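PDB 3PZ6: leucyl-tRNA synthetase from Giardia intestinalis, which probably charges tRNA(Leu) with leucine in an ATP-dependent reaction, and is represented here by its CP1 editing domain, a part associated with aminoacyl-tRNA deacylation. Local coordinates for residues I14-L24 / A155-Q166. The protein carries 2 engineered substitutions. Residues are numbered along the deposited sequence; the frame is centred on the assembly and turned at random.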
ATOM      1  N   ILE A  14      -1.657  -5.965   4.857  1.00 31.96           N
ATOM      2  CA  ILE A  14      -1.332  -4.683   5.468  1.00 30.52           C
ATOM      3  C   ILE A  14      -2.549  -3.767   5.455  1.00 28.46           C
ATOM      4  O   ILE A  14      -3.181  -3.586   4.417  1.00 34.49           O
ATOM      5  CB  ILE A  14      -0.123  -4.010   4.765  1.00 29.62           C
ATOM      6  CG1 ILE A  14       1.104  -4.932   4.770  1.00 27.73           C
ATOM      7  CG2 ILE A  14       0.218  -2.675   5.409  1.00 26.16           C
ATOM      8  CD1 ILE A  14       1.689  -5.259   6.148  1.00 29.08           C
ATOM      9  N   LYS A  15      -2.878  -3.205   6.613  1.00 23.44           N
ATOM     10  CA  LYS A  15      -4.015  -2.308   6.733  1.00 25.47           C
ATOM     11  C   LYS A  15      -3.631  -0.880   6.353  1.00 36.88           C
ATOM     12  O   LYS A  15      -3.079  -0.130   7.160  1.00 36.42           O
ATOM     13  CB  LYS A  15      -4.608  -2.357   8.141  1.00 32.39           C
ATOM     14  CG  LYS A  15      -5.424  -3.612   8.427  1.00 37.31           C
ATOM     15  CD  LYS A  15      -5.653  -3.821   9.914  1.00 33.83           C
ATOM     16  CE  LYS A  15      -6.748  -2.916  10.465  1.00 41.15           C
ATOM     17  NZ  LYS A  15      -7.166  -3.342  11.837  1.00 46.80           N
ATOM     18  N   LEU A  16      -3.916  -0.519   5.107  1.00 33.31           N
ATOM     19  CA  LEU A  16      -3.671   0.828   4.631  1.00 33.13           C
ATOM     20  C   LEU A  16      -4.907   1.674   4.903  1.00 35.33           C
ATOM     21  O   LEU A  16      -5.937   1.517   4.244  1.00 36.65           O
ATOM     22  CB  LEU A  16      -3.324   0.814   3.143  1.00 29.10           C
ATOM     23  CG  LEU A  16      -2.158  -0.057   2.682  1.00 29.61           C
ATOM     24  CD1 LEU A  16      -2.136  -0.121   1.159  1.00 26.85           C
ATOM     25  CD2 LEU A  16      -0.824   0.454   3.218  1.00 27.10           C
ATOM     26  N   GLU A  17      -4.808   2.562   5.887  1.00 35.17           N
ATOM     27  CA  GLU A  17      -5.966   3.331   6.328  1.00 38.16           C
ATOM     28  C   GLU A  17      -6.293   4.455   5.356  1.00 35.48           C
ATOM     29  O   GLU A  17      -5.473   5.347   5.121  1.00 31.73           O
ATOM     30  CB  GLU A  17      -5.756   3.894   7.737  1.00 37.05           C
ATOM     31  CG  GLU A  17      -7.048   4.376   8.402  1.00 40.32           C
ATOM     32  CD  GLU A  17      -6.826   5.110   9.722  1.00 57.76           C
ATOM     33  OE1 GLU A  17      -7.601   6.051  10.008  1.00 60.05           O
ATOM     34  OE2 GLU A  17      -5.891   4.752  10.475  1.00 56.50           O
ATOM     35  N   LEU A  18      -7.494   4.402   4.796  1.00 31.05           N
ATOM     36  CA  LEU A  18      -7.994   5.493   3.986  1.00 32.59           C
ATOM     37  C   LEU A  18      -8.223   6.685   4.901  1.00 31.01           C
ATOM     38  O   LEU A  18      -9.078   6.648   5.782  1.00 33.00           O
ATOM     39  CB  LEU A  18      -9.284   5.091   3.272  1.00 32.84           C
ATOM     40  CG  LEU A  18      -9.836   6.063   2.226  1.00 35.43           C
ATOM     41  CD1 LEU A  18      -8.899   6.189   1.034  1.00 36.18           C
ATOM     42  CD2 LEU A  18     -11.203   5.598   1.770  1.00 31.05           C
ATOM     43  N   ILE A  19      -7.425   7.725   4.695  1.00 34.58           N
ATOM     44  CA  ILE A  19      -7.437   8.914   5.537  1.00 32.95           C
ATOM     45  C   ILE A  19      -8.795   9.605   5.516  1.00 33.77           C
ATOM     46  O   ILE A  19      -9.356   9.863   4.458  1.00 35.63           O
ATOM     47  CB  ILE A  19      -6.318   9.896   5.127  1.00 32.62           C
ATOM     48  CG1 ILE A  19      -4.953   9.217   5.283  1.00 30.60           C
ATOM     49  CG2 ILE A  19      -6.389  11.179   5.945  1.00 36.05           C
ATOM     50  CD1 ILE A  19      -3.799  10.005   4.724  1.00 31.12           C
ATOM     51  N   ASN A  20      -9.325   9.880   6.701  1.00 42.64           N
ATOM     52  CA  ASN A  20     -10.568  10.616   6.829  1.00 40.22           C
ATOM     53  C   ASN A  20     -10.254  12.077   7.110  1.00 44.51           C
ATOM     54  O   ASN A  20      -9.848  12.439   8.219  1.00 46.91           O
ATOM     55  CB  ASN A  20     -11.445  10.011   7.928  1.00 40.63           C
ATOM     56  CG  ASN A  20     -12.915  10.354   7.768  1.00 40.67           C
ATOM     57  OD1 ASN A  20     -13.278  11.480   7.428  1.00 37.70           O
ATOM     58  ND2 ASN A  20     -13.775   9.375   8.026  1.00 42.20           N
ATOM     59  N   TYR A  21     -10.435  12.908   6.088  1.00 41.23           N
ATOM     60  CA  TYR A  21     -10.108  14.323   6.182  1.00 43.05           C
ATOM     61  C   TYR A  21     -11.154  15.117   6.953  1.00 50.70           C
ATOM     62  O   TYR A  21     -10.879  16.230   7.406  1.00 60.72           O
ATOM     63  CB  TYR A  21      -9.866  14.909   4.793  1.00 46.97           C
ATOM     64  CG  TYR A  21      -8.587  14.397   4.163  1.00 45.66           C
ATOM     65  CD1 TYR A  21      -7.366  15.010   4.435  1.00 41.86           C
ATOM     66  CD2 TYR A  21      -8.594  13.290   3.316  1.00 35.85           C
ATOM     67  CE1 TYR A  21      -6.189  14.547   3.875  1.00 41.45           C
ATOM     68  CE2 TYR A  21      -7.418  12.817   2.748  1.00 39.61           C
ATOM     69  CZ  TYR A  21      -6.220  13.455   3.034  1.00 41.79           C
ATOM     70  OH  TYR A  21      -5.047  13.007   2.487  1.00 39.76           O
ATOM     71  N   THR A  22     -12.348  14.544   7.096  1.00 45.59           N
ATOM     72  CA  THR A  22     -13.395  15.137   7.917  1.00 49.62           C
ATOM     73  C   THR A  22     -12.996  15.063   9.386  1.00 57.87           C
ATOM     74  O   THR A  22     -12.966  16.088  10.074  1.00 63.93           O
ATOM     75  CB  THR A  22     -14.761  14.451   7.685  1.00 59.71           C
ATOM     76  OG1 THR A  22     -15.246  14.782   6.377  1.00 59.79           O
ATOM     77  CG2 THR A  22     -15.783  14.900   8.721  1.00 58.78           C
ATOM     78  N   THR A  23     -12.668  13.859   9.854  1.00 52.32           N
ATOM     79  CA  THR A  23     -12.260  13.656  11.243  1.00 55.59           C
ATOM     80  C   THR A  23     -11.083  14.568  11.599  1.00 65.94           C
ATOM     81  O   THR A  23     -11.149  15.316  12.579  1.00 73.06           O
ATOM     82  CB  THR A  23     -11.907  12.177  11.550  1.00 58.10           C
ATOM     83  OG1 THR A  23     -10.762  11.775  10.784  1.00 60.65           O
ATOM     84  CG2 THR A  23     -13.088  11.253  11.245  1.00 51.76           C
ATOM     85  N   LEU A  24     -10.034  14.522  10.778  1.00 61.41           N
ATOM     86  CA  LEU A  24      -8.826  15.334  10.969  1.00 62.07           C
ATOM     87  C   LEU A  24      -9.119  16.827  11.113  1.00 68.90           C
ATOM     88  O   LEU A  24      -8.457  17.521  11.887  1.00 73.71           O
ATOM     89  CB  LEU A  24      -7.832  15.108   9.817  1.00 58.36           C
ATOM     90  CG  LEU A  24      -6.747  14.018   9.872  1.00 54.61           C
ATOM     91  CD1 LEU A  24      -5.635  14.378  10.853  1.00 58.02           C
ATOM     92  CD2 LEU A  24      -7.300  12.622  10.170  1.00 53.29           C
ATOM     93  N   ALA A 155      -6.348   8.058  -4.277  1.00 24.65           N
ATOM     94  CA  ALA A 155      -6.718   8.271  -2.883  1.00 25.51           C
ATOM     95  C   ALA A 155      -5.453   8.301  -2.032  1.00 27.19           C
ATOM     96  O   ALA A 155      -4.378   7.912  -2.499  1.00 23.85           O
ATOM     97  CB  ALA A 155      -7.639   7.171  -2.406  1.00 25.53           C
ATOM     98  N   THR A 156      -5.576   8.772  -0.793  1.00 25.39           N
ATOM     99  CA  THR A 156      -4.437   8.796   0.115  1.00 27.53           C
ATOM    100  C   THR A 156      -4.674   7.884   1.299  1.00 25.33           C
ATOM    101  O   THR A 156      -5.769   7.849   1.862  1.00 25.04           O
ATOM    102  CB  THR A 156      -4.111  10.205   0.651  1.00 25.22           C
ATOM    103  OG1 THR A 156      -5.235  10.703   1.367  1.00 36.32           O
ATOM    104  CG2 THR A 156      -3.791  11.150  -0.458  1.00 26.72           C
ATOM    105  N   VAL A 157      -3.637   7.146   1.668  1.00 21.23           N
ATOM    106  CA  VAL A 157      -3.716   6.257   2.806  1.00 26.63           C
ATOM    107  C   VAL A 157      -2.591   6.527   3.802  1.00 29.14           C
ATOM    108  O   VAL A 157      -1.570   7.133   3.459  1.00 26.02           O
ATOM    109  CB  VAL A 157      -3.786   4.740   2.387  1.00 26.53           C
ATOM    110  CG1 VAL A 157      -5.118   4.432   1.669  1.00 23.75           C
ATOM    111  CG2 VAL A 157      -2.581   4.315   1.535  1.00 18.45           C
ATOM    112  N   ARG A 158      -2.806   6.102   5.043  1.00 31.91           N
ATOM    113  CA  ARG A 158      -1.777   6.141   6.070  1.00 27.38           C
ATOM    114  C   ARG A 158      -1.143   4.765   6.017  1.00 31.16           C
ATOM    115  O   ARG A 158      -1.815   3.766   6.268  1.00 41.82           O
ATOM    116  CB  ARG A 158      -2.407   6.394   7.440  1.00 32.02           C
ATOM    117  CG  ARG A 158      -1.500   7.094   8.465  1.00 53.58           C
ATOM    118  CD  ARG A 158      -1.887   8.579   8.681  1.00 57.67           C
ATOM    119  NE  ARG A 158      -3.242   8.716   9.233  1.00 65.48           N
ATOM    120  CZ  ARG A 158      -3.963   9.840   9.248  1.00 61.87           C
ATOM    121  NH1 ARG A 158      -3.475  10.974   8.746  1.00 41.95           N
ATOM    122  NH2 ARG A 158      -5.187   9.822   9.767  1.00 50.65           N
ATOM    123  N   ALA A 159       0.130   4.699   5.640  1.00 27.57           N
ATOM    124  CA  ALA A 159       0.816   3.418   5.532  1.00 24.02           C
ATOM    125  C   ALA A 159       1.580   3.079   6.801  1.00 27.09           C
ATOM    126  O   ALA A 159       2.424   3.850   7.254  1.00 35.67           O
ATOM    127  CB  ALA A 159       1.744   3.400   4.340  1.00 24.39           C
ATOM    128  N   PRO A 160       1.298   1.909   7.380  1.00 30.53           N
ATOM    129  CA  PRO A 160       2.008   1.516   8.586  1.00 29.35           C
ATOM    130  C   PRO A 160       3.522   1.426   8.373  1.00 32.22           C
ATOM    131  O   PRO A 160       3.976   1.033   7.292  1.00 29.38           O
ATOM    132  CB  PRO A 160       1.429   0.135   8.897  1.00 28.19           C
ATOM    133  CG  PRO A 160       0.837  -0.334   7.640  1.00 32.25           C
ATOM    134  CD  PRO A 160       0.365   0.865   6.919  1.00 32.79           C
ATOM    135  N   LEU A 161       4.270   1.826   9.407  1.00 35.16           N
ATOM    136  CA  LEU A 161       5.740   1.735   9.482  1.00 29.88           C
ATOM    137  C   LEU A 161       6.511   2.692   8.573  1.00 30.97           C
ATOM    138  O   LEU A 161       7.675   3.003   8.843  1.00 32.73           O
ATOM    139  CB  LEU A 161       6.215   0.290   9.291  1.00 33.99           C
ATOM    140  CG  LEU A 161       6.375  -0.602  10.531  1.00 37.90           C
ATOM    141  CD1 LEU A 161       5.384  -0.282  11.659  1.00 31.39           C
ATOM    142  CD2 LEU A 161       6.275  -2.062  10.118  1.00 32.15           C
ATOM    143  N   SER A 162       5.864   3.160   7.511  1.00 31.82           N
ATOM    144  CA  SER A 162       6.425   4.180   6.626  1.00 27.95           C
ATOM    145  C   SER A 162       6.600   5.525   7.358  1.00 32.76           C
ATOM    146  O   SER A 162       5.737   5.920   8.152  1.00 34.69           O
ATOM    147  CB  SER A 162       5.522   4.357   5.408  1.00 29.41           C
ATOM    148  OG  SER A 162       6.074   5.273   4.483  1.00 34.26           O
ATOM    149  N   PRO A 163       7.733   6.210   7.126  1.00 26.11           N
ATOM    150  CA  PRO A 163       7.917   7.569   7.637  1.00 30.35           C
ATOM    151  C   PRO A 163       7.065   8.596   6.895  1.00 29.79           C
ATOM    152  O   PRO A 163       6.943   9.731   7.346  1.00 28.61           O
ATOM    153  CB  PRO A 163       9.404   7.846   7.379  1.00 25.25           C
ATOM    154  CG  PRO A 163       9.789   6.891   6.318  1.00 24.05           C
ATOM    155  CD  PRO A 163       8.982   5.667   6.567  1.00 21.77           C
ATOM    156  N   TYR A 164       6.495   8.209   5.759  1.00 27.07           N
ATOM    157  CA  TYR A 164       5.616   9.104   5.017  1.00 31.70           C
ATOM    158  C   TYR A 164       4.269   9.240   5.724  1.00 30.44           C
ATOM    159  O   TYR A 164       3.657   8.240   6.096  1.00 29.50           O
ATOM    160  CB  TYR A 164       5.434   8.607   3.581  1.00 27.99           C
ATOM    161  CG  TYR A 164       6.678   8.742   2.726  1.00 27.11           C
ATOM    162  CD1 TYR A 164       7.297   9.982   2.552  1.00 25.30           C
ATOM    163  CD2 TYR A 164       7.228   7.634   2.082  1.00 20.32           C
ATOM    164  CE1 TYR A 164       8.434  10.117   1.762  1.00 23.95           C
ATOM    165  CE2 TYR A 164       8.361   7.758   1.287  1.00 23.90           C
ATOM    166  CZ  TYR A 164       8.966   9.002   1.133  1.00 25.75           C
ATOM    167  OH  TYR A 164      10.096   9.139   0.344  1.00 26.75           O
ATOM    168  N   GLU A 165       3.823  10.475   5.925  1.00 30.08           N
ATOM    169  CA  GLU A 165       2.593  10.735   6.682  1.00 27.47           C
ATOM    170  C   GLU A 165       1.341  10.297   5.913  1.00 35.55           C
ATOM    171  O   GLU A 165       0.297  10.003   6.512  1.00 40.21           O
ATOM    172  CB  GLU A 165       2.520  12.201   7.137  1.00 27.95           C
ATOM    173  CG  GLU A 165       2.398  13.269   6.039  1.00 37.32           C
ATOM    174  CD  GLU A 165       3.663  13.479   5.178  1.00 45.44           C
ATOM    175  OE1 GLU A 165       3.675  14.449   4.386  1.00 48.56           O
ATOM    176  OE2 GLU A 165       4.635  12.690   5.268  1.00 42.16           O
ATOM    177  N   GLN A 166       1.462  10.249   4.587  1.00 33.10           N
ATOM    178  CA  GLN A 166       0.455   9.652   3.720  1.00 29.08           C
ATOM    179  C   GLN A 166       1.095   9.227   2.408  1.00 24.74           C
ATOM    180  O   GLN A 166       2.170   9.691   2.065  1.00 26.48           O
ATOM    181  CB  GLN A 166      -0.703  10.620   3.453  1.00 34.10           C
ATOM    182  CG  GLN A 166      -0.384  11.802   2.536  1.00 28.90           C
ATOM    183  CD  GLN A 166       0.148  12.986   3.305  1.00 32.95           C
ATOM    184  OE1 GLN A 166      -0.419  13.380   4.326  1.00 36.64           O
ATOM    185  NE2 GLN A 166       1.246  13.559   2.828  1.00 33.56           N
TER
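I19 carries much of this contact, packing its side chain between T156, R158 and Q166. I19 CB lies 3.9 Å from T156 O. I19 CG1 is anti to the carbonyl carbon (chi1 -61°), which places it over the centre of the flat R158 guanidinium, 4.1 Å from R158 CZ. CG2, the short branch, meets R158 NH1. It also sits over one face of the Y21 ring, near its margin. I19 CD1, at the tip, reaches Q166 CB at 3.4 Å and also touches T156 OG1. The R158 chain bends at chi2 and chi3 to bring its guanidinium against I19. L24 CD2 touches the edge of that group, although L24 is poorly ordered. E17 OE1 is 4.5 Å from R158 NH2, too far for a salt bridge, and forms a long, weak ion pair with K79.

Y21 OH and T156 OG1 share a hydrogen bond of 2.6 Å. T156 OG1 lies at the edge of the tyrosine ring, in its plane.

The backbones of E17 and R158 bond in both directions, as an antiparallel hydrogen-bonded pair. The R158 N to E17 O bond is 2.8 Å long. I19 N then donates to T156 O, which N63 of helix 61-71 also grips. L18 and V157 lie on the face opposite E17 and R158. L18 CD1 packs on V157 CG1 there and on A155 CB. Further along, I14 CG2 meets P160 CG at 3.3 Å.

N20 caps helix 21-25 through weak bonds. Strand 156-158 also pairs with strand 167-171. Its short antiparallel pairing with strand 10-18 is part of the mixed beta-sheet of the CP1 editing domain.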